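PDB 6BVD: light Chain from Clostridium botulinum, which acts as the zinc-dependent protease of a mosaic botulinum neurotoxin, probably cleaving a SNARE protein that nerve endings need for transmitter release. Local coordinates for residues P49-L54 with N78-N83; W158-D163 with E196-Y201; F10-P15 with K37-M42. All coordinates share one frame; numbering follows the deposited sequence.

Interaction 1 (P49-L54 with N78-N83); sequences PERYRL and NYLSTN
Arg51 reaches across to Tyr79 and Leu80, the two central residues of a type II beta turn running from Asn78 to Ser81; the loop after strand 45-48 here meets the loop leading into helix 83-100. Its CB lies over one face of the Arg53 guanidinium, toward the rim. CG then passes Tyr79 O at 3.4 Å, and CD remains beside the same oxygen while also making an apolar touch with Leu80 CD1 at 4.2 Å. The chain bends at both chi2 and chi3 (-71° and -69°), which curls the side chain round this carbonyl oxygen and turns the guanidinium edge to it. NE and NH2 turn the other way, to Pro160 O and Gly161 O. NH1 closes the path with a hydrogen bond to Tyr79 O of 3.1 Å; at 166° it is nearly straight, with the acceptor in the guanidinium plane. NH1 also bonds to Asp76 O, so each guanidinium nitrogen bonds to at least one backbone carbonyl. Leu80 packs its CD1 against the backbone, 3.9 Å from Glu50 C. Asn78 O closes the turn, accepting from both Ser81 N and Ser81 OG. A water completes the join, accepting from Arg51 N at 3.1 Å and donating to Leu80 O at 2.9 Å.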
ATOM      1  N   PRO A  49       4.761  17.836  12.115  1.00 33.83           N
ATOM      2  CA  PRO A  49       4.959  18.212  10.701  1.00 30.68           C
ATOM      3  C   PRO A  49       5.076  19.724  10.506  1.00 31.99           C
ATOM      4  O   PRO A  49       4.272  20.349   9.828  1.00 41.09           O
ATOM      5  CB  PRO A  49       3.717  17.650  10.024  1.00 21.21           C
ATOM      6  CG  PRO A  49       2.635  17.828  11.101  1.00 22.72           C
ATOM      7  CD  PRO A  49       3.342  17.557  12.423  1.00 23.59           C
ATOM      8  N   GLU A  50       6.080  20.306  11.152  1.00 27.63           N
ATOM      9  CA  GLU A  50       6.369  21.715  11.090  1.00 23.82           C
ATOM     10  C   GLU A  50       7.848  21.924  10.835  1.00 24.18           C
ATOM     11  O   GLU A  50       8.663  21.025  11.131  1.00 28.69           O
ATOM     12  CB  GLU A  50       5.969  22.431  12.410  1.00 27.68           C
ATOM     13  CG  GLU A  50       4.498  22.244  12.794  1.00 29.21           C
ATOM     14  CD  GLU A  50       4.096  23.013  14.025  1.00 37.72           C
ATOM     15  OE1 GLU A  50       4.649  24.120  14.232  1.00 42.01           O
ATOM     16  OE2 GLU A  50       3.208  22.525  14.775  1.00 40.93           O
ATOM     17  N   ARG A  51       8.208  23.127  10.389  1.00 24.32           N
ATOM     18  CA  ARG A  51       9.624  23.490  10.230  1.00 26.67           C
ATOM     19  C   ARG A  51      10.356  23.460  11.559  1.00 31.41           C
ATOM     20  O   ARG A  51       9.838  23.917  12.612  1.00 32.02           O
ATOM     21  CB  ARG A  51       9.800  24.876   9.582  1.00 30.71           C
ATOM     22  CG  ARG A  51       9.130  25.060   8.231  1.00 28.34           C
ATOM     23  CD  ARG A  51       9.821  24.282   7.096  1.00 20.29           C
ATOM     24  NE  ARG A  51      11.152  24.806   6.733  1.00 24.54           N
ATOM     25  CZ  ARG A  51      11.349  25.788   5.848  1.00 32.49           C
ATOM     26  NH1 ARG A  51      10.303  26.377   5.261  1.00 27.83           N
ATOM     27  NH2 ARG A  51      12.598  26.186   5.541  1.00 24.46           N
ATOM     28  N   TYR A  52      11.564  22.908  11.528  1.00 27.73           N
ATOM     29  CA  TYR A  52      12.429  22.906  12.698  1.00 31.54           C
ATOM     30  C   TYR A  52      13.041  24.292  12.883  1.00 29.23           C
ATOM     31  O   TYR A  52      13.715  24.797  11.972  1.00 25.34           O
ATOM     32  CB  TYR A  52      13.533  21.842  12.559  1.00 28.39           C
ATOM     33  CG  TYR A  52      14.353  21.667  13.806  1.00 25.71           C
ATOM     34  CD1 TYR A  52      14.030  20.702  14.753  1.00 31.04           C
ATOM     35  CD2 TYR A  52      15.463  22.471  14.038  1.00 33.18           C
ATOM     36  CE1 TYR A  52      14.794  20.551  15.902  1.00 35.73           C
ATOM     37  CE2 TYR A  52      16.223  22.341  15.188  1.00 36.45           C
ATOM     38  CZ  TYR A  52      15.887  21.393  16.111  1.00 31.12           C
ATOM     39  OH  TYR A  52      16.675  21.279  17.231  1.00 29.45           O
ATOM     40  N   ARG A  53      12.821  24.901  14.053  1.00 28.29           N
ATOM     41  CA  ARG A  53      13.289  26.271  14.318  1.00 28.97           C
ATOM     42  C   ARG A  53      14.136  26.431  15.575  1.00 34.36           C
ATOM     43  O   ARG A  53      14.750  27.483  15.779  1.00 34.21           O
ATOM     44  CB  ARG A  53      12.100  27.234  14.426  1.00 31.30           C
ATOM     45  CG  ARG A  53      11.211  27.203  13.209  1.00 37.92           C
ATOM     46  CD  ARG A  53      10.157  28.293  13.233  1.00 39.85           C
ATOM     47  NE  ARG A  53       9.354  28.242  12.025  1.00 28.12           N
ATOM     48  CZ  ARG A  53       9.712  28.782  10.865  1.00 34.24           C
ATOM     49  NH1 ARG A  53      10.869  29.425  10.753  1.00 35.02           N
ATOM     50  NH2 ARG A  53       8.908  28.666   9.818  1.00 34.46           N
ATOM     51  N   LEU A  54      14.214  25.405  16.412  1.00 33.89           N
ATOM     52  CA  LEU A  54      14.881  25.608  17.699  1.00 39.48           C
ATOM     53  C   LEU A  54      16.381  25.979  17.609  1.00 39.43           C
ATOM     54  O   LEU A  54      17.190  25.254  17.015  1.00 37.58           O
ATOM     55  CB  LEU A  54      14.723  24.374  18.580  1.00 36.09           C
ATOM     56  CG  LEU A  54      15.459  24.640  19.892  1.00 40.27           C
ATOM     57  CD1 LEU A  54      14.527  25.286  20.915  1.00 35.40           C
ATOM     58  CD2 LEU A  54      16.060  23.381  20.412  1.00 41.32           C
ATOM     59  N   ASN A  78       8.293  29.634   3.189  1.00 42.52           N
ATOM     60  CA  ASN A  78       6.864  29.349   3.243  1.00 43.73           C
ATOM     61  C   ASN A  78       6.512  27.860   3.228  1.00 39.71           C
ATOM     62  O   ASN A  78       5.358  27.501   3.436  1.00 38.13           O
ATOM     63  CB  ASN A  78       6.147  30.046   2.088  1.00 49.24           C
ATOM     64  CG  ASN A  78       6.098  31.540   2.261  1.00 51.99           C
ATOM     65  OD1 ASN A  78       5.844  32.040   3.356  1.00 57.05           O
ATOM     66  ND2 ASN A  78       6.320  32.266   1.182  1.00 52.96           N
ATOM     67  N   TYR A  79       7.496  26.991   3.013  1.00 39.43           N
ATOM     68  CA  TYR A  79       7.232  25.552   3.065  1.00 34.35           C
ATOM     69  C   TYR A  79       6.709  25.177   4.458  1.00 27.81           C
ATOM     70  O   TYR A  79       7.282  25.597   5.465  1.00 28.36           O
ATOM     71  CB  TYR A  79       8.494  24.744   2.742  1.00 35.02           C
ATOM     72  CG  TYR A  79       8.248  23.255   2.647  1.00 34.54           C
ATOM     73  CD1 TYR A  79       7.383  22.756   1.695  1.00 32.78           C
ATOM     74  CD2 TYR A  79       8.884  22.346   3.504  1.00 28.04           C
ATOM     75  CE1 TYR A  79       7.144  21.401   1.586  1.00 36.28           C
ATOM     76  CE2 TYR A  79       8.651  20.974   3.398  1.00 29.00           C
ATOM     77  CZ  TYR A  79       7.773  20.518   2.443  1.00 33.43           C
ATOM     78  OH  TYR A  79       7.504  19.185   2.283  1.00 31.97           O
ATOM     79  N   LEU A  80       5.608  24.420   4.485  1.00 28.39           N
ATOM     80  CA  LEU A  80       4.898  23.976   5.695  1.00 30.74           C
ATOM     81  C   LEU A  80       4.295  25.111   6.533  1.00 35.11           C
ATOM     82  O   LEU A  80       4.109  24.946   7.725  1.00 34.83           O
ATOM     83  CB  LEU A  80       5.795  23.119   6.599  1.00 29.97           C
ATOM     84  CG  LEU A  80       6.277  21.761   6.075  1.00 29.17           C
ATOM     85  CD1 LEU A  80       7.153  21.101   7.083  1.00 23.37           C
ATOM     86  CD2 LEU A  80       5.103  20.851   5.758  1.00 31.70           C
ATOM     87  N   SER A  81       3.943  26.225   5.905  1.00 36.75           N
ATOM     88  CA  SER A  81       3.304  27.332   6.616  1.00 37.92           C
ATOM     89  C   SER A  81       1.784  27.152   6.725  1.00 38.63           C
ATOM     90  O   SER A  81       1.154  27.772   7.564  1.00 40.79           O
ATOM     91  CB  SER A  81       3.634  28.666   5.943  1.00 41.78           C
ATOM     92  OG  SER A  81       3.092  28.736   4.633  1.00 44.04           O
ATOM     93  N   THR A  82       1.201  26.311   5.875  1.00 35.89           N
ATOM     94  CA  THR A  82      -0.242  26.060   5.909  1.00 36.83           C
ATOM     95  C   THR A  82      -0.611  24.651   6.407  1.00 38.19           C
ATOM     96  O   THR A  82       0.166  23.704   6.258  1.00 41.18           O
ATOM     97  CB  THR A  82      -0.852  26.242   4.529  1.00 35.91           C
ATOM     98  OG1 THR A  82      -0.266  25.282   3.638  1.00 35.76           O
ATOM     99  CG2 THR A  82      -0.558  27.624   4.006  1.00 39.95           C
ATOM    100  N   ASN A  83      -1.813  24.522   6.973  1.00 37.31           N
ATOM    101  CA  ASN A  83      -2.329  23.245   7.437  1.00 33.08           C
ATOM    102  C   ASN A  83      -2.467  22.229   6.328  1.00 38.63           C
ATOM    103  O   ASN A  83      -2.261  21.034   6.550  1.00 36.71           O
ATOM    104  CB  ASN A  83      -3.685  23.433   8.106  1.00 35.73           C
ATOM    105  CG  ASN A  83      -3.569  23.941   9.530  1.00 37.15           C
ATOM    106  OD1 ASN A  83      -2.487  24.324   9.993  1.00 37.81           O
ATOM    107  ND2 ASN A  83      -4.686  23.936  10.238  1.00 38.41           N
TER
HETATM  108  O   HOH W   1       5.972  25.176   9.904  1.00 39.18           O

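Interaction 2 (W158-D163 with E196-Y201); sequences WGPGPD and EFSPEY
Trp158 and Glu196 face each other in a parallel beta bridge, the last rung where strands 155-158 and 193-196 run side by side before both enter loops. The first shell centres on one backbone bond: Phe197 N donates to Trp158 O over 2.8 Å, almost straight at 170°. The same oxygen receives a CA-H...O contact from Glu196 CA at 3.5 Å. One step on, Gly159 CA makes a similar contact with Phe197 O, 3.6 Å away. Side chains take over beyond this point. Pro160 lays its ring against Ser198, CG being 3.6 Å from Ser198 OG. Glu196 runs alongside the glycine-proline chain, so that its CB meets Gly159 O at 3.9 Å and its OE1 lies near Gly161 N, although at 3.6 Å this is proximity rather than a hydrogen bond.

In the next shell, Ser198 OG, anti to its backbone N (chi1 -172°), bonds to Leu164 O, and Phe197 O bonds to Tyr89 OH. The Phe197 side chain points away from the 158-163 loop and packs on Ile225 and Leu226 of helix 222-237, which carries the zinc ligands His228 and His232; it stands about 10 Å from the metal. Chemically, the parallel ladder would continue with a donor at residue 160, but proline has no N-H. Pro160 CD instead lies 3.7 Å from Phe197 O, so the regular pairing cannot be extended there, and packing and a tyrosine hydroxyl replace it.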
ATOM      1  N   TRP A 158      10.745  16.064  12.820  1.00 16.34           N
ATOM      2  CA  TRP A 158      10.265  17.367  12.355  1.00 19.25           C
ATOM      3  C   TRP A 158      10.460  17.539  10.843  1.00 23.45           C
ATOM      4  O   TRP A 158      11.282  16.858  10.237  1.00 21.69           O
ATOM      5  CB  TRP A 158      11.042  18.512  13.013  1.00 21.16           C
ATOM      6  CG  TRP A 158      11.004  18.577  14.475  1.00 21.67           C
ATOM      7  CD1 TRP A 158      11.637  17.759  15.348  1.00 22.47           C
ATOM      8  CD2 TRP A 158      10.358  19.594  15.260  1.00 17.78           C
ATOM      9  NE1 TRP A 158      11.387  18.178  16.643  1.00 25.50           N
ATOM     10  CE2 TRP A 158      10.610  19.299  16.605  1.00 20.50           C
ATOM     11  CE3 TRP A 158       9.590  20.704  14.940  1.00 22.58           C
ATOM     12  CZ2 TRP A 158      10.136  20.110  17.660  1.00 21.88           C
ATOM     13  CZ3 TRP A 158       9.080  21.489  15.978  1.00 20.42           C
ATOM     14  CH2 TRP A 158       9.345  21.169  17.319  1.00 22.52           C
ATOM     15  N   GLY A 159       9.777  18.528  10.276  1.00 25.58           N
ATOM     16  CA  GLY A 159      10.055  19.004   8.924  1.00 25.30           C
ATOM     17  C   GLY A 159      11.406  19.689   8.866  1.00 26.13           C
ATOM     18  O   GLY A 159      12.087  19.774   9.868  1.00 24.83           O
ATOM     19  N   PRO A 160      11.817  20.153   7.679  1.00 21.91           N
ATOM     20  CA  PRO A 160      13.153  20.752   7.566  1.00 23.73           C
ATOM     21  C   PRO A 160      13.371  22.066   8.297  1.00 27.94           C
ATOM     22  O   PRO A 160      12.418  22.816   8.575  1.00 20.16           O
ATOM     23  CB  PRO A 160      13.298  20.995   6.059  1.00 25.80           C
ATOM     24  CG  PRO A 160      11.897  21.119   5.572  1.00 25.86           C
ATOM     25  CD  PRO A 160      11.114  20.124   6.387  1.00 21.74           C
ATOM     26  N   GLY A 161      14.644  22.336   8.574  1.00 24.61           N
ATOM     27  CA  GLY A 161      15.086  23.681   8.937  1.00 24.96           C
ATOM     28  C   GLY A 161      15.152  24.594   7.711  1.00 30.42           C
ATOM     29  O   GLY A 161      14.375  24.417   6.760  1.00 27.87           O
ATOM     30  N   PRO A 162      16.080  25.572   7.714  1.00 26.31           N
ATOM     31  CA  PRO A 162      16.198  26.535   6.607  1.00 28.37           C
ATOM     32  C   PRO A 162      16.411  25.908   5.238  1.00 29.22           C
ATOM     33  O   PRO A 162      15.728  26.315   4.301  1.00 31.98           O
ATOM     34  CB  PRO A 162      17.408  27.390   7.018  1.00 27.96           C
ATOM     35  CG  PRO A 162      17.289  27.437   8.519  1.00 27.13           C
ATOM     36  CD  PRO A 162      16.847  26.020   8.902  1.00 25.32           C
ATOM     37  N   ASP A 163      17.352  24.978   5.130  1.00 27.27           N
ATOM     38  CA  ASP A 163      17.650  24.313   3.853  1.00 30.57           C
ATOM     39  C   ASP A 163      16.713  23.117   3.655  1.00 26.23           C
ATOM     40  O   ASP A 163      16.835  22.109   4.355  1.00 28.30           O
ATOM     41  CB  ASP A 163      19.124  23.882   3.815  1.00 24.90           C
ATOM     42  CG  ASP A 163      19.582  23.418   2.418  1.00 35.12           C
ATOM     43  OD1 ASP A 163      18.741  22.962   1.595  1.00 31.19           O
ATOM     44  OD2 ASP A 163      20.800  23.537   2.143  1.00 38.90           O
ATOM     45  N   GLU A 196      15.355  15.911  11.488  1.00 14.71           N
ATOM     46  CA  GLU A 196      14.751  16.885  10.598  1.00 17.80           C
ATOM     47  C   GLU A 196      14.712  16.226   9.231  1.00 22.34           C
ATOM     48  O   GLU A 196      15.777  15.872   8.696  1.00 22.54           O
ATOM     49  CB  GLU A 196      15.572  18.178  10.539  1.00 22.71           C
ATOM     50  CG  GLU A 196      15.777  18.810  11.897  1.00 28.72           C
ATOM     51  CD  GLU A 196      16.870  19.855  11.857  1.00 36.05           C
ATOM     52  OE1 GLU A 196      16.897  20.668  10.903  1.00 34.15           O
ATOM     53  OE2 GLU A 196      17.743  19.809  12.740  1.00 41.41           O
ATOM     54  N   PHE A 197      13.515  16.018   8.700  1.00 20.99           N
ATOM     55  CA  PHE A 197      13.375  15.255   7.458  1.00 24.54           C
ATOM     56  C   PHE A 197      12.473  15.958   6.451  1.00 27.22           C
ATOM     57  O   PHE A 197      11.365  16.454   6.775  1.00 24.78           O
ATOM     58  CB  PHE A 197      12.829  13.852   7.738  1.00 30.79           C
ATOM     59  CG  PHE A 197      12.952  12.937   6.552  1.00 27.22           C
ATOM     60  CD1 PHE A 197      14.206  12.484   6.169  1.00 23.23           C
ATOM     61  CD2 PHE A 197      11.848  12.585   5.800  1.00 26.86           C
ATOM     62  CE1 PHE A 197      14.344  11.669   5.051  1.00 27.96           C
ATOM     63  CE2 PHE A 197      11.983  11.751   4.686  1.00 28.56           C
ATOM     64  CZ  PHE A 197      13.216  11.313   4.315  1.00 24.22           C
ATOM     65  N   SER A 198      12.921  15.932   5.198  1.00 20.08           N
ATOM     66  CA  SER A 198      12.265  16.663   4.137  1.00 20.83           C
ATOM     67  C   SER A 198      12.106  15.719   2.929  1.00 31.38           C
ATOM     68  O   SER A 198      13.009  15.643   2.093  1.00 29.67           O
ATOM     69  CB  SER A 198      13.101  17.897   3.769  1.00 17.21           C
ATOM     70  OG  SER A 198      12.461  18.767   2.867  1.00 20.60           O
ATOM     71  N   PRO A 199      10.978  14.973   2.861  1.00 27.38           N
ATOM     72  CA  PRO A 199      10.809  13.931   1.822  1.00 28.14           C
ATOM     73  C   PRO A 199      10.616  14.441   0.391  1.00 27.80           C
ATOM     74  O   PRO A 199      10.876  13.686  -0.562  1.00 31.51           O
ATOM     75  CB  PRO A 199       9.546  13.180   2.279  1.00 30.77           C
ATOM     76  CG  PRO A 199       8.770  14.207   3.030  1.00 26.42           C
ATOM     77  CD  PRO A 199       9.812  15.044   3.769  1.00 22.03           C
ATOM     78  N   GLU A 200      10.141  15.666   0.226  1.00 24.27           N
ATOM     79  CA  GLU A 200       9.837  16.198  -1.096  1.00 25.96           C
ATOM     80  C   GLU A 200      10.999  16.877  -1.833  1.00 30.57           C
ATOM     81  O   GLU A 200      10.825  17.279  -2.972  1.00 33.72           O
ATOM     82  CB  GLU A 200       8.699  17.210  -0.992  1.00 26.61           C
ATOM     83  CG  GLU A 200       7.382  16.588  -0.508  1.00 34.92           C
ATOM     84  CD  GLU A 200       6.227  17.551  -0.610  1.00 34.98           C
ATOM     85  OE1 GLU A 200       6.145  18.492   0.209  1.00 38.61           O
ATOM     86  OE2 GLU A 200       5.414  17.391  -1.526  1.00 32.74           O
ATOM     87  N   TYR A 201      12.148  17.024  -1.188  1.00 30.78           N
ATOM     88  CA  TYR A 201      13.321  17.664  -1.827  1.00 32.08           C
ATOM     89  C   TYR A 201      14.488  16.683  -1.793  1.00 41.36           C
ATOM     90  O   TYR A 201      14.841  16.163  -0.739  1.00 50.73           O
ATOM     91  CB  TYR A 201      13.664  18.999  -1.150  1.00 26.90           C
ATOM     92  CG  TYR A 201      12.582  20.050  -1.380  1.00 32.86           C
ATOM     93  CD1 TYR A 201      12.640  20.920  -2.475  1.00 30.10           C
ATOM     94  CD2 TYR A 201      11.470  20.120  -0.549  1.00 27.50           C
ATOM     95  CE1 TYR A 201      11.642  21.852  -2.710  1.00 24.61           C
ATOM     96  CE2 TYR A 201      10.464  21.047  -0.774  1.00 29.78           C
ATOM     97  CZ  TYR A 201      10.557  21.910  -1.849  1.00 33.05           C
ATOM     98  OH  TYR A 201       9.545  22.823  -2.057  1.00 37.60           O
TER

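Interaction 3 (F10-P15 with K37-M42); sequences FNYDDP and KAFQIM
Phe10 sets the face of its ring against the CB of Phe39, which lies over the ring centre, 3.6 Å from the centroid, in a CH-pi contact. The two rings cross obliquely, with planes 56° apart, so this methylene rather than a stack carries the pairing. At the rim of the Phe10 ring, in its plane, CE2 meets Gln40 O at 3.4 Å and CZ meets Ile41 CA at 3.7 Å. Tyr12 approaches Phe39 farther out along its ring: Tyr12 CD1 is 3.6 Å from Phe39 CZ, and these planes are 35° apart. Phe39 thus joins Phe10 and Tyr12 in one aromatic cluster.

Lys37 supplies the polar part. Its fully extended chain, with CG anti to the backbone N (chi1 -164°), carries NZ to the type I turn formed by Asn11 to Asp14, where it bonds to Tyr12 O and Asp14 O, each at 2.8 Å. A water held at 3.1 Å from Lys37 NZ also reaches Asp13 OD1. Asp13 may add a modest electrostatic attraction. Another water links Tyr12 OH to Lys37 O. Within the turn, Asp14 OD2 accepts from Asn11 N, and Asp14 OD1 from Asn11 ND2.

Asn11 and Asp14 also bond to Ile395 and Ala397 of the second subunit. In the fold, strand 36-40 lies between strands 21-24 and 45-48, and helix 83-100 packs on the cluster, with Leu90 on Phe39 and Asn83 on Tyr12.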
ATOM      1  N   PHE A  10      -3.551   9.278  10.008  1.00 21.04           N
ATOM      2  CA  PHE A  10      -4.175  10.452  10.620  1.00 25.84           C
ATOM      3  C   PHE A  10      -4.167  11.576   9.587  1.00 30.82           C
ATOM      4  O   PHE A  10      -3.330  11.586   8.669  1.00 26.47           O
ATOM      5  CB  PHE A  10      -3.432  10.899  11.911  1.00 27.56           C
ATOM      6  CG  PHE A  10      -1.989  10.412  11.994  1.00 25.98           C
ATOM      7  CD1 PHE A  10      -1.033  10.849  11.080  1.00 23.22           C
ATOM      8  CD2 PHE A  10      -1.611   9.494  12.965  1.00 26.51           C
ATOM      9  CE1 PHE A  10       0.283  10.393  11.136  1.00 24.91           C
ATOM     10  CE2 PHE A  10      -0.290   9.024  13.035  1.00 22.24           C
ATOM     11  CZ  PHE A  10       0.666   9.482  12.127  1.00 23.93           C
ATOM     12  N   ASN A  11      -5.098  12.508   9.728  1.00 23.96           N
ATOM     13  CA  ASN A  11      -5.062  13.761   8.982  1.00 27.19           C
ATOM     14  C   ASN A  11      -4.628  14.872   9.943  1.00 27.23           C
ATOM     15  O   ASN A  11      -4.840  14.739  11.148  1.00 25.96           O
ATOM     16  CB  ASN A  11      -6.433  14.047   8.360  1.00 23.05           C
ATOM     17  CG  ASN A  11      -6.977  12.845   7.612  1.00 33.13           C
ATOM     18  OD1 ASN A  11      -6.535  12.568   6.512  1.00 26.54           O
ATOM     19  ND2 ASN A  11      -7.940  12.136   8.206  1.00 22.51           N
ATOM     20  N   TYR A  12      -4.020  15.948   9.439  1.00 24.77           N
ATOM     21  CA  TYR A  12      -3.527  16.991  10.348  1.00 28.24           C
ATOM     22  C   TYR A  12      -4.671  17.556  11.207  1.00 27.43           C
ATOM     23  O   TYR A  12      -4.458  17.924  12.365  1.00 30.52           O
ATOM     24  CB  TYR A  12      -2.854  18.137   9.589  1.00 27.92           C
ATOM     25  CG  TYR A  12      -2.178  19.088  10.541  1.00 29.43           C
ATOM     26  CD1 TYR A  12      -0.958  18.768  11.110  1.00 24.48           C
ATOM     27  CD2 TYR A  12      -2.803  20.273  10.929  1.00 31.32           C
ATOM     28  CE1 TYR A  12      -0.346  19.632  12.030  1.00 24.43           C
ATOM     29  CE2 TYR A  12      -2.206  21.135  11.840  1.00 34.43           C
ATOM     30  CZ  TYR A  12      -0.981  20.812  12.379  1.00 30.45           C
ATOM     31  OH  TYR A  12      -0.390  21.666  13.287  1.00 41.23           O
ATOM     32  N   ASP A  13      -5.869  17.620  10.644  1.00 30.36           N
ATOM     33  CA  ASP A  13      -6.988  18.207  11.364  1.00 37.70           C
ATOM     34  C   ASP A  13      -7.759  17.236  12.264  1.00 34.08           C
ATOM     35  O   ASP A  13      -8.700  17.658  12.918  1.00 36.47           O
ATOM     36  CB  ASP A  13      -7.974  18.838  10.380  1.00 40.43           C
ATOM     37  CG  ASP A  13      -7.483  20.164   9.809  1.00 48.83           C
ATOM     38  OD1 ASP A  13      -6.566  20.811  10.381  1.00 45.33           O
ATOM     39  OD2 ASP A  13      -8.035  20.562   8.768  1.00 54.49           O
ATOM     40  N   ASP A  14      -7.374  15.963  12.322  1.00 26.70           N
ATOM     41  CA  ASP A  14      -8.051  15.036  13.235  1.00 29.26           C
ATOM     42  C   ASP A  14      -7.933  15.543  14.680  1.00 27.57           C
ATOM     43  O   ASP A  14      -6.900  16.054  15.104  1.00 27.63           O
ATOM     44  CB  ASP A  14      -7.462  13.636  13.189  1.00 26.21           C
ATOM     45  CG  ASP A  14      -7.672  12.912  11.862  1.00 34.03           C
ATOM     46  OD1 ASP A  14      -8.407  13.397  10.971  1.00 31.95           O
ATOM     47  OD2 ASP A  14      -7.065  11.821  11.745  1.00 31.40           O
ATOM     48  N   PRO A  15      -8.983  15.363  15.465  1.00 31.52           N
ATOM     49  CA  PRO A  15      -8.906  15.869  16.847  1.00 33.63           C
ATOM     50  C   PRO A  15      -7.933  15.075  17.710  1.00 30.67           C
ATOM     51  O   PRO A  15      -7.638  13.926  17.385  1.00 28.62           O
ATOM     52  CB  PRO A  15     -10.351  15.717  17.368  1.00 36.60           C
ATOM     53  CG  PRO A  15     -10.949  14.677  16.556  1.00 30.70           C
ATOM     54  CD  PRO A  15     -10.275  14.731  15.161  1.00 20.48           C
ATOM     55  N   LYS A  37       1.164  20.094  18.192  1.00 20.30           N
ATOM     56  CA  LYS A  37       0.333  18.951  17.796  1.00 24.58           C
ATOM     57  C   LYS A  37       1.224  17.867  17.154  1.00 24.43           C
ATOM     58  O   LYS A  37       1.973  18.146  16.200  1.00 25.09           O
ATOM     59  CB  LYS A  37      -0.768  19.401  16.842  1.00 24.00           C
ATOM     60  CG  LYS A  37      -1.888  18.374  16.685  1.00 25.82           C
ATOM     61  CD  LYS A  37      -2.975  18.852  15.776  1.00 24.34           C
ATOM     62  CE  LYS A  37      -4.157  17.879  15.778  1.00 19.77           C
ATOM     63  NZ  LYS A  37      -5.297  18.405  15.003  1.00 24.76           N
ATOM     64  N   ALA A  38       1.166  16.656  17.697  1.00 23.53           N
ATOM     65  CA  ALA A  38       2.063  15.557  17.267  1.00 23.49           C
ATOM     66  C   ALA A  38       1.299  14.278  16.952  1.00 27.66           C
ATOM     67  O   ALA A  38       0.175  14.050  17.487  1.00 23.06           O
ATOM     68  CB  ALA A  38       3.125  15.307  18.358  1.00 23.93           C
ATOM     69  N   PHE A  39       1.901  13.448  16.076  1.00 25.65           N
ATOM     70  CA  PHE A  39       1.226  12.295  15.445  1.00 18.02           C
ATOM     71  C   PHE A  39       2.107  11.050  15.592  1.00 18.84           C
ATOM     72  O   PHE A  39       3.269  11.060  15.202  1.00 20.21           O
ATOM     73  CB  PHE A  39       0.910  12.629  13.968  1.00 22.20           C
ATOM     74  CG  PHE A  39       0.084  13.884  13.794  1.00 22.61           C
ATOM     75  CD1 PHE A  39      -1.277  13.816  13.554  1.00 26.13           C
ATOM     76  CD2 PHE A  39       0.674  15.140  13.901  1.00 27.36           C
ATOM     77  CE1 PHE A  39      -2.024  14.948  13.385  1.00 21.42           C
ATOM     78  CE2 PHE A  39      -0.063  16.276  13.774  1.00 25.02           C
ATOM     79  CZ  PHE A  39      -1.430  16.194  13.510  1.00 21.29           C
ATOM     80  N   GLN A  40       1.595  10.016  16.251  1.00 16.63           N
ATOM     81  CA  GLN A  40       2.405   8.858  16.582  1.00 21.49           C
ATOM     82  C   GLN A  40       2.318   7.882  15.424  1.00 23.26           C
ATOM     83  O   GLN A  40       1.388   7.082  15.334  1.00 22.01           O
ATOM     84  CB  GLN A  40       1.963   8.148  17.881  1.00 22.44           C
ATOM     85  CG  GLN A  40       3.082   7.273  18.425  1.00 22.39           C
ATOM     86  CD  GLN A  40       2.764   6.556  19.710  1.00 30.72           C
ATOM     87  OE1 GLN A  40       3.624   5.863  20.257  1.00 37.68           O
ATOM     88  NE2 GLN A  40       1.536   6.722  20.218  1.00 28.99           N
ATOM     89  N   ILE A  41       3.279   7.992  14.521  1.00 20.31           N
ATOM     90  CA  ILE A  41       3.274   7.178  13.292  1.00 18.41           C
ATOM     91  C   ILE A  41       3.466   5.692  13.584  1.00 20.88           C
ATOM     92  O   ILE A  41       2.960   4.807  12.840  1.00 23.40           O
ATOM     93  CB  ILE A  41       4.388   7.760  12.292  1.00 18.26           C
ATOM     94  CG1 ILE A  41       4.386   6.967  10.979  1.00 25.31           C
ATOM     95  CG2 ILE A  41       5.736   7.786  12.957  1.00 14.78           C
ATOM     96  CD1 ILE A  41       3.301   7.393  10.076  1.00 28.99           C
ATOM     97  N   MET A  42       4.209   5.374  14.643  1.00 21.67           N
ATOM     98  CA  MET A  42       4.347   3.987  15.113  1.00 19.95           C
ATOM     99  C   MET A  42       4.705   4.075  16.554  1.00 22.78           C
ATOM    100  O   MET A  42       5.114   5.166  17.006  1.00 20.76           O
ATOM    101  CB  MET A  42       5.427   3.177  14.328  1.00 22.45           C
ATOM    102  CG  MET A  42       6.815   3.872  14.264  1.00 32.30           C
ATOM    103  SD  MET A  42       8.148   2.779  13.610  1.00 24.56           S
ATOM    104  CE  MET A  42       8.463   1.794  15.055  1.00 21.19           C
TER
HETATM  105  O   HOH W   2       1.841  20.380  14.379  1.00 31.07           O
HETATM  106  O   HOH W   3      -5.755  21.150  13.544  1.00 43.39           O

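In the fold
Along the chain interaction 3 comes first, then interaction 1, then interaction 2, with none nested in another. The centres of interactions 1 and 2 are about 9 Å apart, those of interactions 1 and 3 about 15 Å, and those of interactions 2 and 3 about 18 Å. Interaction 1 touches both others: Pro49 CG packs on Tyr12 CE1 of interaction 3 at 3.6 Å, while Tyr79 OH probably hydrogen-bonds Glu200 OE1 of interaction 2. Interactions 2 and 3 stay about 8 Å apart at their nearest atoms, so the three form a chain of neighbouring contacts beside the mixed sheet, whose strands 36-40, 45-48, 155-158 and 193-196 are successive neighbours. Helix 83-100 packs on each, and interaction 2 borders the zinc-binding helix.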